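Local coordinates for protein NDP-rhamnosyltransferase (PDB 3TSA) that belongs to the glycosyltransferases of the GT-B fold, in which two Rossmann-like domains, each built on a parallel sheet, face one another across a cleft, at residues E31-A36 against L107-A112; Q90-V95 against S153-E158; D101-Y106 against G127-G132; V120-L125 against D146-P151; P162-H167 against G171-E176. All coordinates share one frame; numbering follows the deposited sequence.

Contact 1 of 5, residues E31-A36 against L107-A112; sequences EVLIAA and LRLAEA
A backbone hydrogen bond from Ala-112 N to Arg-108 O, 2.9 Å, closes the helical turn that carries Leu-109, the residue that presses on Leu-33 and Ala-35 of strand 31-36. No hydrogen bond joins helix to strand; the contact is made by the two methyls of Leu-109, one for each strand residue. CD1 of Leu-109 meets CD2 of Leu-33 at 3.9 Å, the two leucines slanting past each other instead of running alongside. The second branch, CD2 of Leu-109, reaches the lone methyl of Ala-35, with CD2 and CB 4.0 Å apart. Leu-109 can do this because its CG stands opposite the backbone N (chi1 173°), which sends the forked end away from the helix and onto the strand. Leu-33 and Ala-35 lie two apart on the strand and so face the same helix, while Val-32 and Ile-34 between and beside them turn to the other face, against Cys-22 of helix 19-27. Backbone bonds from Leu-33 to Val-4 and Val-6 fix the strand in its sheet, and Leu-109 also touches Leu-5 and Ala-52 on the strands to either side. Phe-208 of the second subunit packs on both leucines, bringing this packing to the dimer interface. A helix laid by aliphatic side chains on a central parallel sheet is the layered alpha/beta architecture of a Rossmann-like domain.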
# COMPACT_ATOMS: atom_id res chain seq x y z
N GLU A 31 -13.80 -1.23 0.48
CA GLU A 31 -13.12 -0.91 1.74
C GLU A 31 -12.52 -2.21 2.28
O GLU A 31 -13.13 -3.29 2.11
CB GLU A 31 -14.12 -0.41 2.73
CG GLU A 31 -14.49 1.06 2.52
CD GLU A 31 -15.57 1.42 3.47
OE1 GLU A 31 -16.76 1.14 3.15
OE2 GLU A 31 -15.20 1.83 4.61
N VAL A 32 -11.35 -2.08 2.89
CA VAL A 32 -10.62 -3.26 3.39
C VAL A 32 -10.12 -2.94 4.77
O VAL A 32 -9.61 -1.83 5.02
CB VAL A 32 -9.43 -3.49 2.51
CG1 VAL A 32 -8.41 -4.52 3.13
CG2 VAL A 32 -9.92 -3.85 0.98
N LEU A 33 -10.28 -3.88 5.70
CA LEU A 33 -9.72 -3.70 7.03
C LEU A 33 -9.06 -5.02 7.43
O LEU A 33 -9.66 -6.13 7.28
CB LEU A 33 -10.89 -3.41 8.02
CG LEU A 33 -10.56 -3.09 9.51
CD1 LEU A 33 -9.74 -1.79 9.67
CD2 LEU A 33 -11.83 -2.91 10.40
N ILE A 34 -7.84 -4.93 7.97
CA ILE A 34 -7.08 -6.13 8.37
C ILE A 34 -7.24 -6.40 9.90
O ILE A 34 -6.81 -5.55 10.71
CB ILE A 34 -5.58 -5.88 8.14
CG1 ILE A 34 -5.32 -5.38 6.71
CG2 ILE A 34 -4.75 -7.18 8.43
CD1 ILE A 34 -5.71 -6.31 5.73
N ALA A 35 -7.83 -7.53 10.31
CA ALA A 35 -7.88 -7.80 11.76
C ALA A 35 -6.43 -8.25 12.13
O ALA A 35 -5.92 -9.26 11.60
CB ALA A 35 -8.93 -8.94 12.05
N ALA A 36 -5.75 -7.50 13.00
CA ALA A 36 -4.33 -7.65 13.21
C ALA A 36 -4.01 -7.78 14.69
O ALA A 36 -4.27 -6.84 15.48
CB ALA A 36 -3.57 -6.46 12.64
N LEU A 107 -16.14 -11.17 17.02
CA LEU A 107 -17.58 -10.93 16.88
C LEU A 107 -17.91 -9.46 17.15
O LEU A 107 -18.72 -8.90 16.45
CB LEU A 107 -18.37 -11.81 17.85
CG LEU A 107 -18.40 -13.32 17.49
CD1 LEU A 107 -18.94 -14.03 18.75
CD2 LEU A 107 -19.34 -13.50 16.35
N ARG A 108 -17.20 -8.86 18.12
CA ARG A 108 -17.38 -7.39 18.38
C ARG A 108 -17.02 -6.56 17.15
O ARG A 108 -17.73 -5.63 16.74
CB ARG A 108 -16.53 -6.95 19.58
CG ARG A 108 -17.30 -7.28 20.89
CD ARG A 108 -16.40 -7.46 22.09
NE ARG A 108 -15.24 -6.58 22.16
CZ ARG A 108 -14.07 -6.93 22.69
NH1 ARG A 108 -13.89 -8.16 23.22
NH2 ARG A 108 -13.07 -6.05 22.68
N LEU A 109 -15.92 -6.95 16.53
CA LEU A 109 -15.38 -6.24 15.35
C LEU A 109 -16.35 -6.40 14.19
O LEU A 109 -16.67 -5.44 13.50
CB LEU A 109 -13.98 -6.76 15.01
CG LEU A 109 -13.35 -6.22 13.69
CD1 LEU A 109 -13.33 -4.63 13.61
CD2 LEU A 109 -11.96 -6.78 13.39
N ALA A 110 -16.81 -7.62 13.94
CA ALA A 110 -17.79 -7.79 12.85
C ALA A 110 -19.08 -6.98 13.05
O ALA A 110 -19.66 -6.40 12.11
CB ALA A 110 -18.11 -9.28 12.74
N GLU A 111 -19.52 -6.92 14.30
CA GLU A 111 -20.76 -6.16 14.60
C GLU A 111 -20.56 -4.66 14.43
O GLU A 111 -21.48 -3.96 13.93
CB GLU A 111 -21.24 -6.48 16.03
CG GLU A 111 -22.53 -5.69 16.46
CD GLU A 111 -23.88 -6.15 15.79
OE1 GLU A 111 -23.99 -6.36 14.54
OE2 GLU A 111 -24.89 -6.27 16.54
N ALA A 112 -19.39 -4.18 14.85
CA ALA A 112 -18.94 -2.77 14.66
C ALA A 112 -18.78 -2.41 13.18
O ALA A 112 -19.43 -1.46 12.65
CB ALA A 112 -17.66 -2.51 15.44

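Contact 2 of 5, residues Q90-V95 against S153-E158; sequences QTASNV and SDRAHE
Ser-93 and Arg-155 tie together two neighbouring helices of the N-terminal Rossmann-like domain, 82-113 and 151-166, whose local axes run in broadly the same direction at 36° and approach to 8.2 Å. The hydroxyl of Ser-93 is gripped side-on by two nitrogens of one guanidinium. Arg-155 NE gives it the shorter and straighter bond, 2.8 Å to OG with an N-H...O angle of 164°; NH2 adds a more bent one of 3.2 Å to the same OG. The oxygen lies almost in the guanidinium plane, at its edge. Ser-93 OG is also hydrogen-bonded to Glu-89 O one turn back, so it accepts from the arginine while its own proton can go to that carbonyl. On the far edge of the guanidinium, Arg-155 NH1 forms a salt bridge with Glu-158 OE1 at 3.0 Å, arriving from above the carboxylate plane. The three nitrogens of Arg-155 thus each have an acceptor, and bonds on two edges restrict rotation of the group. A bend at chi2 (63°) turns the arginine chain back to Ser-93. Beneath it the helices close on aliphatic atoms: Ala-92 CB lies 3.8 Å from Arg-155 CB.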
# COMPACT_ATOMS: atom_id res chain seq x y z
N GLN A 90 -1.00 -30.73 15.84
CA GLN A 90 -0.71 -29.77 16.93
C GLN A 90 -0.87 -28.32 16.43
O GLN A 90 -1.43 -27.44 17.14
CB GLN A 90 0.68 -30.08 17.55
CG GLN A 90 1.54 -28.91 18.14
CD GLN A 90 3.12 -29.09 17.82
OE1 GLN A 90 3.68 -30.23 17.82
NE2 GLN A 90 3.82 -27.97 17.53
N THR A 91 -0.45 -28.06 15.19
CA THR A 91 -0.71 -26.78 14.59
C THR A 91 -2.19 -26.43 14.60
O THR A 91 -2.56 -25.32 15.04
CB THR A 91 -0.18 -26.70 13.11
OG1 THR A 91 1.22 -26.96 13.18
CG2 THR A 91 -0.35 -25.28 12.58
N ALA A 92 -3.02 -27.37 14.13
CA ALA A 92 -4.46 -27.13 14.09
C ALA A 92 -4.98 -26.97 15.53
O ALA A 92 -5.81 -26.08 15.82
CB ALA A 92 -5.18 -28.25 13.39
N SER A 93 -4.47 -27.77 16.45
CA SER A 93 -4.96 -27.60 17.81
C SER A 93 -4.68 -26.20 18.36
O SER A 93 -5.59 -25.56 18.94
CB SER A 93 -4.33 -28.64 18.70
OG SER A 93 -4.88 -29.88 18.39
N ASN A 94 -3.43 -25.73 18.18
CA ASN A 94 -3.07 -24.37 18.55
C ASN A 94 -3.96 -23.36 17.94
O ASN A 94 -4.44 -22.49 18.67
CB ASN A 94 -1.65 -24.02 18.17
CG ASN A 94 -0.66 -24.93 18.84
OD1 ASN A 94 -1.05 -25.65 19.74
ND2 ASN A 94 0.60 -24.92 18.40
N VAL A 95 -4.14 -23.42 16.62
CA VAL A 95 -5.00 -22.47 15.94
C VAL A 95 -6.47 -22.54 16.36
O VAL A 95 -7.14 -21.48 16.50
CB VAL A 95 -4.83 -22.53 14.37
CG1 VAL A 95 -5.70 -21.52 13.76
CG2 VAL A 95 -3.30 -22.25 13.99
N SER A 153 -6.51 -30.41 8.53
CA SER A 153 -7.89 -30.12 8.28
C SER A 153 -8.78 -31.07 9.11
O SER A 153 -9.85 -30.64 9.63
CB SER A 153 -8.13 -30.28 6.80
OG SER A 153 -9.52 -30.29 6.58
N ASP A 154 -8.33 -32.30 9.29
CA ASP A 154 -9.11 -33.26 10.10
C ASP A 154 -9.19 -32.83 11.56
O ASP A 154 -10.26 -33.01 12.19
CB ASP A 154 -8.47 -34.64 10.04
CG ASP A 154 -8.86 -35.41 8.76
OD1 ASP A 154 -9.71 -34.93 7.96
OD2 ASP A 154 -8.27 -36.48 8.55
N ARG A 155 -8.08 -32.36 12.12
CA ARG A 155 -8.06 -31.86 13.51
C ARG A 155 -8.87 -30.60 13.66
O ARG A 155 -9.58 -30.41 14.64
CB ARG A 155 -6.59 -31.70 13.96
CG ARG A 155 -6.36 -31.27 15.42
CD ARG A 155 -6.91 -32.40 16.39
NE ARG A 155 -6.66 -31.91 17.73
CZ ARG A 155 -7.14 -32.45 18.86
NH1 ARG A 155 -7.95 -33.51 18.83
NH2 ARG A 155 -6.78 -31.89 20.01
N ALA A 156 -8.80 -29.70 12.67
CA ALA A 156 -9.64 -28.51 12.70
C ALA A 156 -11.15 -28.83 12.76
O ALA A 156 -11.93 -28.19 13.50
CB ALA A 156 -9.35 -27.65 11.47
N HIS A 157 -11.59 -29.81 11.98
CA HIS A 157 -12.98 -30.28 12.00
C HIS A 157 -13.27 -30.96 13.35
O HIS A 157 -14.31 -30.67 13.98
CB HIS A 157 -13.25 -31.23 10.81
CG HIS A 157 -13.59 -30.47 9.55
ND1 HIS A 157 -14.76 -29.75 9.44
CD2 HIS A 157 -12.88 -30.21 8.43
CE1 HIS A 157 -14.78 -29.12 8.28
NE2 HIS A 157 -13.64 -29.39 7.65
N GLU A 158 -12.35 -31.79 13.83
CA GLU A 158 -12.59 -32.47 15.13
C GLU A 158 -12.86 -31.49 16.28
O GLU A 158 -13.78 -31.70 17.08
CB GLU A 158 -11.45 -33.39 15.48
CG GLU A 158 -11.70 -34.33 16.68
CD GLU A 158 -10.40 -35.05 17.12
OE1 GLU A 158 -9.32 -34.86 16.48
OE2 GLU A 158 -10.46 -35.82 18.10

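Contact 3 of 5, residues D101-Y106 against G127-G132; sequences DQLPEY and GRVLGG
Two helices that flank strand 117-121 in the chain, 82-113 before it and 125-133 after it, pack against each other here as adjacent crossover helices of a Rossmann-like domain, with Leu-103 and Tyr-106 on one and Val-129 and Leu-130 on the other. Their local axes make an angle of 51° and come no nearer than 10.6 Å, a spacing bridged by branched and aromatic side chains. Tyr-106 is met at its root: Leu-130 CD2 lies 3.8 Å from Tyr-106 CB, and Leu-130 CD1 touches the same carbon from 4.0 Å, so both tips of the leucine fork press on the beta carbon from one side. The two side chains cross at about a right angle. Leu-130 has its CG opposite the backbone N (chi1 -169°), which directs that fork across the gap. One turn earlier on the first helix, Leu-103 lays both methyls against a single branch of valine, with CD2 at 4.0 Å from Val-129 CG1. Pro-104, which has no N-H to give, lies between the two contact residues where the helix is kinked. Ile-126 and Leu-133 of helix 125-133 add to the apolar surroundings of Leu-103, and Ile-54 touches Tyr-106. With four buried residues and no hydrogen bond between the segments, the two helices are held to each other at this point by shape and exclusion of water, not by directional bonds.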
# COMPACT_ATOMS: atom_id res chain seq x y z
N ASP A 101 -10.24 -18.58 21.85
CA ASP A 101 -9.81 -17.44 22.68
C ASP A 101 -10.20 -16.11 22.13
O ASP A 101 -10.57 -15.21 22.92
CB ASP A 101 -8.28 -17.46 22.89
CG ASP A 101 -7.80 -18.64 23.77
OD1 ASP A 101 -8.60 -19.39 24.38
OD2 ASP A 101 -6.57 -18.83 23.79
N GLN A 102 -10.13 -15.94 20.80
CA GLN A 102 -10.30 -14.63 20.15
C GLN A 102 -11.66 -14.38 19.60
O GLN A 102 -11.96 -13.29 19.08
CB GLN A 102 -9.37 -14.55 18.95
CG GLN A 102 -7.91 -14.58 19.31
CD GLN A 102 -7.08 -14.69 18.08
OE1 GLN A 102 -7.55 -15.19 17.03
NE2 GLN A 102 -5.84 -14.24 18.17
N LEU A 103 -12.51 -15.38 19.65
CA LEU A 103 -13.87 -15.22 19.07
C LEU A 103 -14.66 -13.94 19.52
O LEU A 103 -15.34 -13.26 18.70
CB LEU A 103 -14.65 -16.50 19.37
CG LEU A 103 -15.87 -16.64 18.49
CD1 LEU A 103 -15.76 -16.22 16.99
CD2 LEU A 103 -16.61 -18.03 18.61
N PRO A 104 -14.66 -13.65 20.82
CA PRO A 104 -15.42 -12.50 21.30
C PRO A 104 -14.93 -11.20 20.64
O PRO A 104 -15.77 -10.36 20.29
CB PRO A 104 -15.17 -12.49 22.85
CG PRO A 104 -14.84 -13.87 23.19
CD PRO A 104 -14.11 -14.46 21.93
N GLU A 105 -13.60 -11.06 20.49
CA GLU A 105 -13.09 -9.82 19.84
C GLU A 105 -13.53 -9.76 18.39
O GLU A 105 -13.88 -8.65 17.91
CB GLU A 105 -11.59 -9.75 19.88
CG GLU A 105 -11.07 -9.31 21.19
CD GLU A 105 -9.62 -9.62 21.22
OE1 GLU A 105 -9.28 -10.82 21.47
OE2 GLU A 105 -8.83 -8.67 20.92
N TYR A 106 -13.49 -10.91 17.68
CA TYR A 106 -13.87 -10.90 16.24
C TYR A 106 -15.33 -10.66 16.07
O TYR A 106 -15.77 -10.01 15.13
CB TYR A 106 -13.41 -12.19 15.47
CG TYR A 106 -11.89 -12.22 15.13
CD1 TYR A 106 -11.40 -11.91 13.82
CD2 TYR A 106 -10.95 -12.54 16.11
CE1 TYR A 106 -9.96 -11.99 13.54
CE2 TYR A 106 -9.58 -12.61 15.84
CZ TYR A 106 -9.10 -12.31 14.56
OH TYR A 106 -7.73 -12.35 14.36
N GLY A 127 -11.38 -17.26 11.06
CA GLY A 127 -12.22 -16.69 10.00
C GLY A 127 -13.36 -17.57 9.48
O GLY A 127 -14.45 -17.12 9.14
N ARG A 128 -13.10 -18.86 9.44
CA ARG A 128 -14.11 -19.82 9.08
C ARG A 128 -15.23 -19.94 10.17
O ARG A 128 -16.43 -20.03 9.82
CB ARG A 128 -13.50 -21.18 8.80
CG ARG A 128 -12.59 -21.13 7.56
CD ARG A 128 -11.92 -22.47 7.32
NE ARG A 128 -12.94 -23.41 6.86
CZ ARG A 128 -12.72 -24.71 6.64
NH1 ARG A 128 -11.49 -25.21 6.80
NH2 ARG A 128 -13.73 -25.50 6.21
N VAL A 129 -14.83 -20.00 11.44
CA VAL A 129 -15.78 -19.97 12.57
C VAL A 129 -16.62 -18.69 12.44
O VAL A 129 -17.85 -18.75 12.48
CB VAL A 129 -15.08 -20.11 13.92
CG1 VAL A 129 -16.09 -19.89 15.10
CG2 VAL A 129 -14.41 -21.54 14.03
N LEU A 130 -15.95 -17.54 12.30
CA LEU A 130 -16.66 -16.26 12.23
C LEU A 130 -17.66 -16.26 11.07
O LEU A 130 -18.81 -15.87 11.23
CB LEU A 130 -15.65 -15.12 12.06
CG LEU A 130 -16.13 -13.68 12.24
CD1 LEU A 130 -16.65 -13.57 13.63
CD2 LEU A 130 -14.95 -12.67 11.98
N GLY A 131 -17.24 -16.72 9.90
CA GLY A 131 -18.13 -16.83 8.78
C GLY A 131 -19.39 -17.68 9.00
O GLY A 131 -20.45 -17.30 8.55
N GLY A 132 -19.23 -18.84 9.64
CA GLY A 132 -20.41 -19.67 9.98
C GLY A 132 -21.34 -18.97 10.97
O GLY A 132 -22.54 -18.84 10.76

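Contact 4 of 5, residues V120-L125 against D146-P151; sequences VDVCAL and DPTAGP
The chain leaves strand 117-121 through a type I beta turn from Asp-121 to Ala-124, and the middle residues of that turn, Val-122 and Cys-123, face an Asx turn at Asp-146 to Thr-148. Val-122 points a methyl at the polar atoms of the opposite loop: its CG1 is 3.7 Å from Asp-146 OD2. The same CG1 lies equally near Thr-148 OG1. Beside it, Cys-123 SG touches Thr-148 CG2 at 3.7 Å, sulfur against methyl. The threonine is held for this by Asp-146, whose OD1 takes two donors. Thr-148 OG1, which lies between its own backbone N and carbonyl carbon (chi1 68°), gives its proton to the syn lone pair of Asp-146 OD1 at 2.7 Å. Thr-148 N reaches the anti side of Asp-146 OD1 at 3.0 Å, 32° out of the carboxylate plane. OD2 forms a salt bridge with Arg-142, so both oxygens of this buried carboxylate are satisfied. Asp-121 makes a matching Asx turn, its OD1 accepting from Cys-123 N at 2.8 Å. The contact therefore joins two loops beyond the ends of adjacent parallel strands, 117-121 and 138-141, with helix 82-113 touching Leu-125 and Pro-147 and helix 151-166 beginning directly after.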
# COMPACT_ATOMS: atom_id res chain seq x y z
N VAL A 120 -9.84 -14.84 4.21
CA VAL A 120 -9.32 -15.54 5.37
C VAL A 120 -8.14 -16.37 4.95
O VAL A 120 -8.26 -17.14 3.99
CB VAL A 120 -10.45 -16.44 5.91
CG1 VAL A 120 -9.96 -17.31 7.09
CG2 VAL A 120 -11.65 -15.51 6.38
N ASP A 121 -6.99 -16.24 5.65
CA ASP A 121 -5.89 -17.18 5.41
C ASP A 121 -6.35 -18.64 5.60
O ASP A 121 -7.09 -18.93 6.54
CB ASP A 121 -4.81 -16.78 6.42
CG ASP A 121 -3.59 -17.72 6.51
OD1 ASP A 121 -3.57 -18.92 6.19
OD2 ASP A 121 -2.59 -17.21 7.08
N VAL A 122 -5.91 -19.56 4.72
CA VAL A 122 -6.34 -20.97 4.83
C VAL A 122 -6.17 -21.54 6.19
O VAL A 122 -7.04 -22.32 6.63
CB VAL A 122 -5.61 -21.90 3.80
CG1 VAL A 122 -5.73 -23.30 4.23
CG2 VAL A 122 -6.37 -21.79 2.48
N CYS A 123 -5.10 -21.19 6.90
CA CYS A 123 -4.91 -21.67 8.27
C CYS A 123 -5.57 -20.85 9.39
O CYS A 123 -5.62 -21.32 10.53
CB CYS A 123 -3.46 -21.68 8.59
SG CYS A 123 -2.58 -22.98 7.62
N ALA A 124 -6.13 -19.67 9.07
CA ALA A 124 -6.72 -18.87 10.13
C ALA A 124 -8.15 -19.34 10.40
O ALA A 124 -9.13 -18.76 9.92
CB ALA A 124 -6.66 -17.37 9.76
N LEU A 125 -8.27 -20.45 11.15
CA LEU A 125 -9.53 -21.06 11.40
C LEU A 125 -10.56 -20.16 12.02
O LEU A 125 -11.73 -20.37 11.75
CB LEU A 125 -9.35 -22.31 12.28
CG LEU A 125 -8.41 -23.38 11.70
CD1 LEU A 125 -8.16 -24.48 12.76
CD2 LEU A 125 -9.08 -23.87 10.45
N ASP A 146 0.00 -25.64 -0.19
CA ASP A 146 -1.00 -25.77 0.93
C ASP A 146 -0.98 -27.24 1.34
O ASP A 146 -1.58 -28.07 0.67
CB ASP A 146 -2.40 -25.37 0.38
CG ASP A 146 -3.51 -25.52 1.45
OD1 ASP A 146 -3.23 -26.00 2.60
OD2 ASP A 146 -4.64 -25.13 1.17
N PRO A 147 -0.29 -27.58 2.48
CA PRO A 147 -0.25 -28.98 2.95
C PRO A 147 -1.26 -29.23 4.06
O PRO A 147 -1.02 -30.08 4.92
CB PRO A 147 1.17 -29.12 3.52
CG PRO A 147 1.75 -27.82 3.54
CD PRO A 147 0.71 -26.74 3.17
N THR A 148 -2.36 -28.48 4.05
CA THR A 148 -3.31 -28.60 5.18
C THR A 148 -4.31 -29.70 5.10
O THR A 148 -4.95 -29.99 6.11
CB THR A 148 -4.01 -27.25 5.53
OG1 THR A 148 -4.90 -26.85 4.48
CG2 THR A 148 -2.98 -26.21 5.90
N ALA A 149 -4.47 -30.32 3.94
CA ALA A 149 -5.42 -31.47 3.78
C ALA A 149 -5.13 -32.65 4.68
O ALA A 149 -6.02 -33.50 4.99
CB ALA A 149 -5.49 -31.97 2.38
N GLY A 150 -4.00 -32.93 5.19
CA GLY A 150 -4.63 -34.23 5.93
C GLY A 150 -5.02 -34.09 7.40
O GLY A 150 -6.17 -33.73 7.83
N PRO A 151 -4.04 -34.32 8.19
CA PRO A 151 -3.98 -34.12 9.63
C PRO A 151 -4.47 -32.75 10.10
O PRO A 151 -5.30 -32.70 11.02
CB PRO A 151 -2.52 -34.36 9.99
CG PRO A 151 -1.82 -34.56 8.68
CD PRO A 151 -2.81 -34.90 7.64

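Contact 5 of 5, residues P162-H167 against G171-E176; sequences PVCRHH and GLPTPE
Cys-164, on the last turns of helix 151-166, sits directly against the returning chain at Gly-171 and Leu-172. Its CB is 3.3 Å from Gly-171 O, a close carbon-oxygen contact, and 3.7 Å from Leu-172 N. The thiol extends farther along the same chain, with SG 4.1 Å from Leu-172 CD1 and 4.2 Å from Pro-173 CD. Placed beside its own backbone N (chi1 -78°), SG lies over the Leu-172 backbone, near its N and CA. Arg-165 adds its aliphatic stem, CG lying 3.9 Å from Gly-171 N. At Gly-171 the backbone adopts phi 158° and psi -170°, a conformation open to a residue without a side chain, and here the chain comes close to the helix, with Gly-171 and Cys-164 nearest by CA. The next shell fixes the loop by hydrogen bonds: Asp-161 OD1 receives Leu-172 N and also bonds His-157 ND1, while Arg-128 NH2 of helix 125-133 binds Pro-173 O. Leu-172 also packs on Val-129 and Leu-160. Toward Leu-172 and Pro-173 the sulfur acts as an apolar group, and no hydrogen bond links the two segments; the directional bonds to the loop named here come from Asp-161 and Arg-128, outside the contact.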
# COMPACT_ATOMS: atom_id res chain seq x y z
N PRO A 162 -17.95 -29.23 16.54
CA PRO A 162 -18.81 -29.11 17.76
C PRO A 162 -19.19 -27.70 18.11
O PRO A 162 -20.37 -27.41 18.37
CB PRO A 162 -17.92 -29.67 18.89
CG PRO A 162 -17.03 -30.69 18.20
CD PRO A 162 -16.71 -29.98 16.84
N VAL A 163 -18.21 -26.81 18.11
CA VAL A 163 -18.48 -25.44 18.31
C VAL A 163 -19.53 -24.93 17.33
O VAL A 163 -20.47 -24.27 17.70
CB VAL A 163 -17.20 -24.64 18.10
CG1 VAL A 163 -17.53 -23.22 18.29
CG2 VAL A 163 -16.09 -25.28 19.09
N CYS A 164 -19.32 -25.22 16.04
CA CYS A 164 -20.19 -24.71 15.02
C CYS A 164 -21.58 -25.38 15.17
O CYS A 164 -22.57 -24.73 14.92
CB CYS A 164 -19.62 -25.07 13.64
SG CYS A 164 -18.23 -23.91 13.28
N ARG A 165 -21.57 -26.65 15.59
CA ARG A 165 -22.85 -27.35 15.86
C ARG A 165 -23.62 -26.74 17.02
O ARG A 165 -24.87 -26.56 16.93
CB ARG A 165 -22.66 -28.87 15.96
CG ARG A 165 -22.26 -29.50 14.57
CD ARG A 165 -22.42 -31.01 14.57
NE ARG A 165 -21.12 -31.68 14.58
CZ ARG A 165 -20.56 -32.24 15.66
NH1 ARG A 165 -21.16 -32.25 16.85
NH2 ARG A 165 -19.39 -32.80 15.53
N HIS A 166 -22.91 -26.27 18.05
CA HIS A 166 -23.63 -25.60 19.13
C HIS A 166 -24.31 -24.33 18.63
O HIS A 166 -25.36 -23.94 19.14
CB HIS A 166 -22.74 -25.29 20.29
CG HIS A 166 -22.26 -26.51 21.01
ND1 HIS A 166 -20.94 -26.72 21.35
CD2 HIS A 166 -22.94 -27.59 21.46
CE1 HIS A 166 -20.82 -27.88 21.97
NE2 HIS A 166 -22.02 -28.43 22.07
N HIS A 167 -23.73 -23.66 17.65
CA HIS A 167 -24.40 -22.50 17.11
C HIS A 167 -25.30 -22.82 15.94
O HIS A 167 -25.65 -21.94 15.19
CB HIS A 167 -23.36 -21.41 16.72
CG HIS A 167 -22.48 -21.00 17.84
ND1 HIS A 167 -22.62 -19.78 18.47
CD2 HIS A 167 -21.43 -21.61 18.43
CE1 HIS A 167 -21.70 -19.67 19.41
NE2 HIS A 167 -20.98 -20.78 19.42
N GLY A 171 -21.35 -27.97 11.05
CA GLY A 171 -19.95 -28.12 11.44
C GLY A 171 -19.24 -26.89 10.85
O GLY A 171 -19.90 -25.91 10.43
N LEU A 172 -17.92 -26.91 10.90
CA LEU A 172 -17.09 -25.87 10.29
C LEU A 172 -17.44 -25.77 8.79
O LEU A 172 -17.32 -26.78 8.07
CB LEU A 172 -15.64 -26.30 10.45
CG LEU A 172 -14.62 -25.21 10.13
CD1 LEU A 172 -14.73 -24.03 11.11
CD2 LEU A 172 -13.28 -25.91 10.35
N PRO A 173 -17.94 -24.62 8.33
CA PRO A 173 -18.51 -24.61 6.96
C PRO A 173 -17.44 -24.78 5.87
O PRO A 173 -16.29 -24.37 6.07
CB PRO A 173 -19.10 -23.20 6.82
CG PRO A 173 -19.29 -22.69 8.25
CD PRO A 173 -18.31 -23.42 9.12
N THR A 174 -17.86 -25.31 4.72
CA THR A 174 -17.05 -25.23 3.49
C THR A 174 -16.96 -23.75 3.05
O THR A 174 -17.96 -23.02 3.03
CB THR A 174 -17.57 -26.21 2.36
OG1 THR A 174 -17.49 -27.54 2.86
CG2 THR A 174 -16.64 -26.20 1.15
N PRO A 175 -15.74 -23.28 2.69
CA PRO A 175 -15.71 -21.88 2.23
C PRO A 175 -16.39 -21.71 0.86
O PRO A 175 -16.45 -22.66 0.04
CB PRO A 175 -14.21 -21.55 2.16
CG PRO A 175 -13.57 -22.97 1.84
CD PRO A 175 -14.40 -23.89 2.74
N GLU A 176 -16.79 -20.48 0.57
CA GLU A 176 -17.35 -20.11 -0.75
C GLU A 176 -16.39 -20.36 -1.90
O GLU A 176 -16.82 -20.77 -3.01
CB GLU A 176 -17.72 -18.63 -0.77
CG GLU A 176 -19.08 -18.36 -1.12
CD GLU A 176 -20.01 -19.13 -0.22
OE1 GLU A 176 -20.73 -19.99 -0.81
OE2 GLU A 176 -19.97 -18.95 1.05

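Overall arrangement
All five contacts lie in the N-terminal Rossmann-like domain. Helix 82-113 runs through three of them, in the order contact 2, contact 3, contact 1 towards its C-terminal end, so contacts 1 and 2 have centres about 24 Å apart. The centres of contacts 1 and 3 are about 11 Å apart and the two touch, Ala-35 CB lying 3.6 Å from Tyr-106 CE1. Contact 4, at loops beyond the sheet, is nested along the chain within the loop closed by contact 2, as is contact 3. Contact 5 follows last, sharing helix 151-166 with contact 2, and packs against contact 3. Together they join one face of the parallel sheet, its helices and its connecting loops into continuous packing.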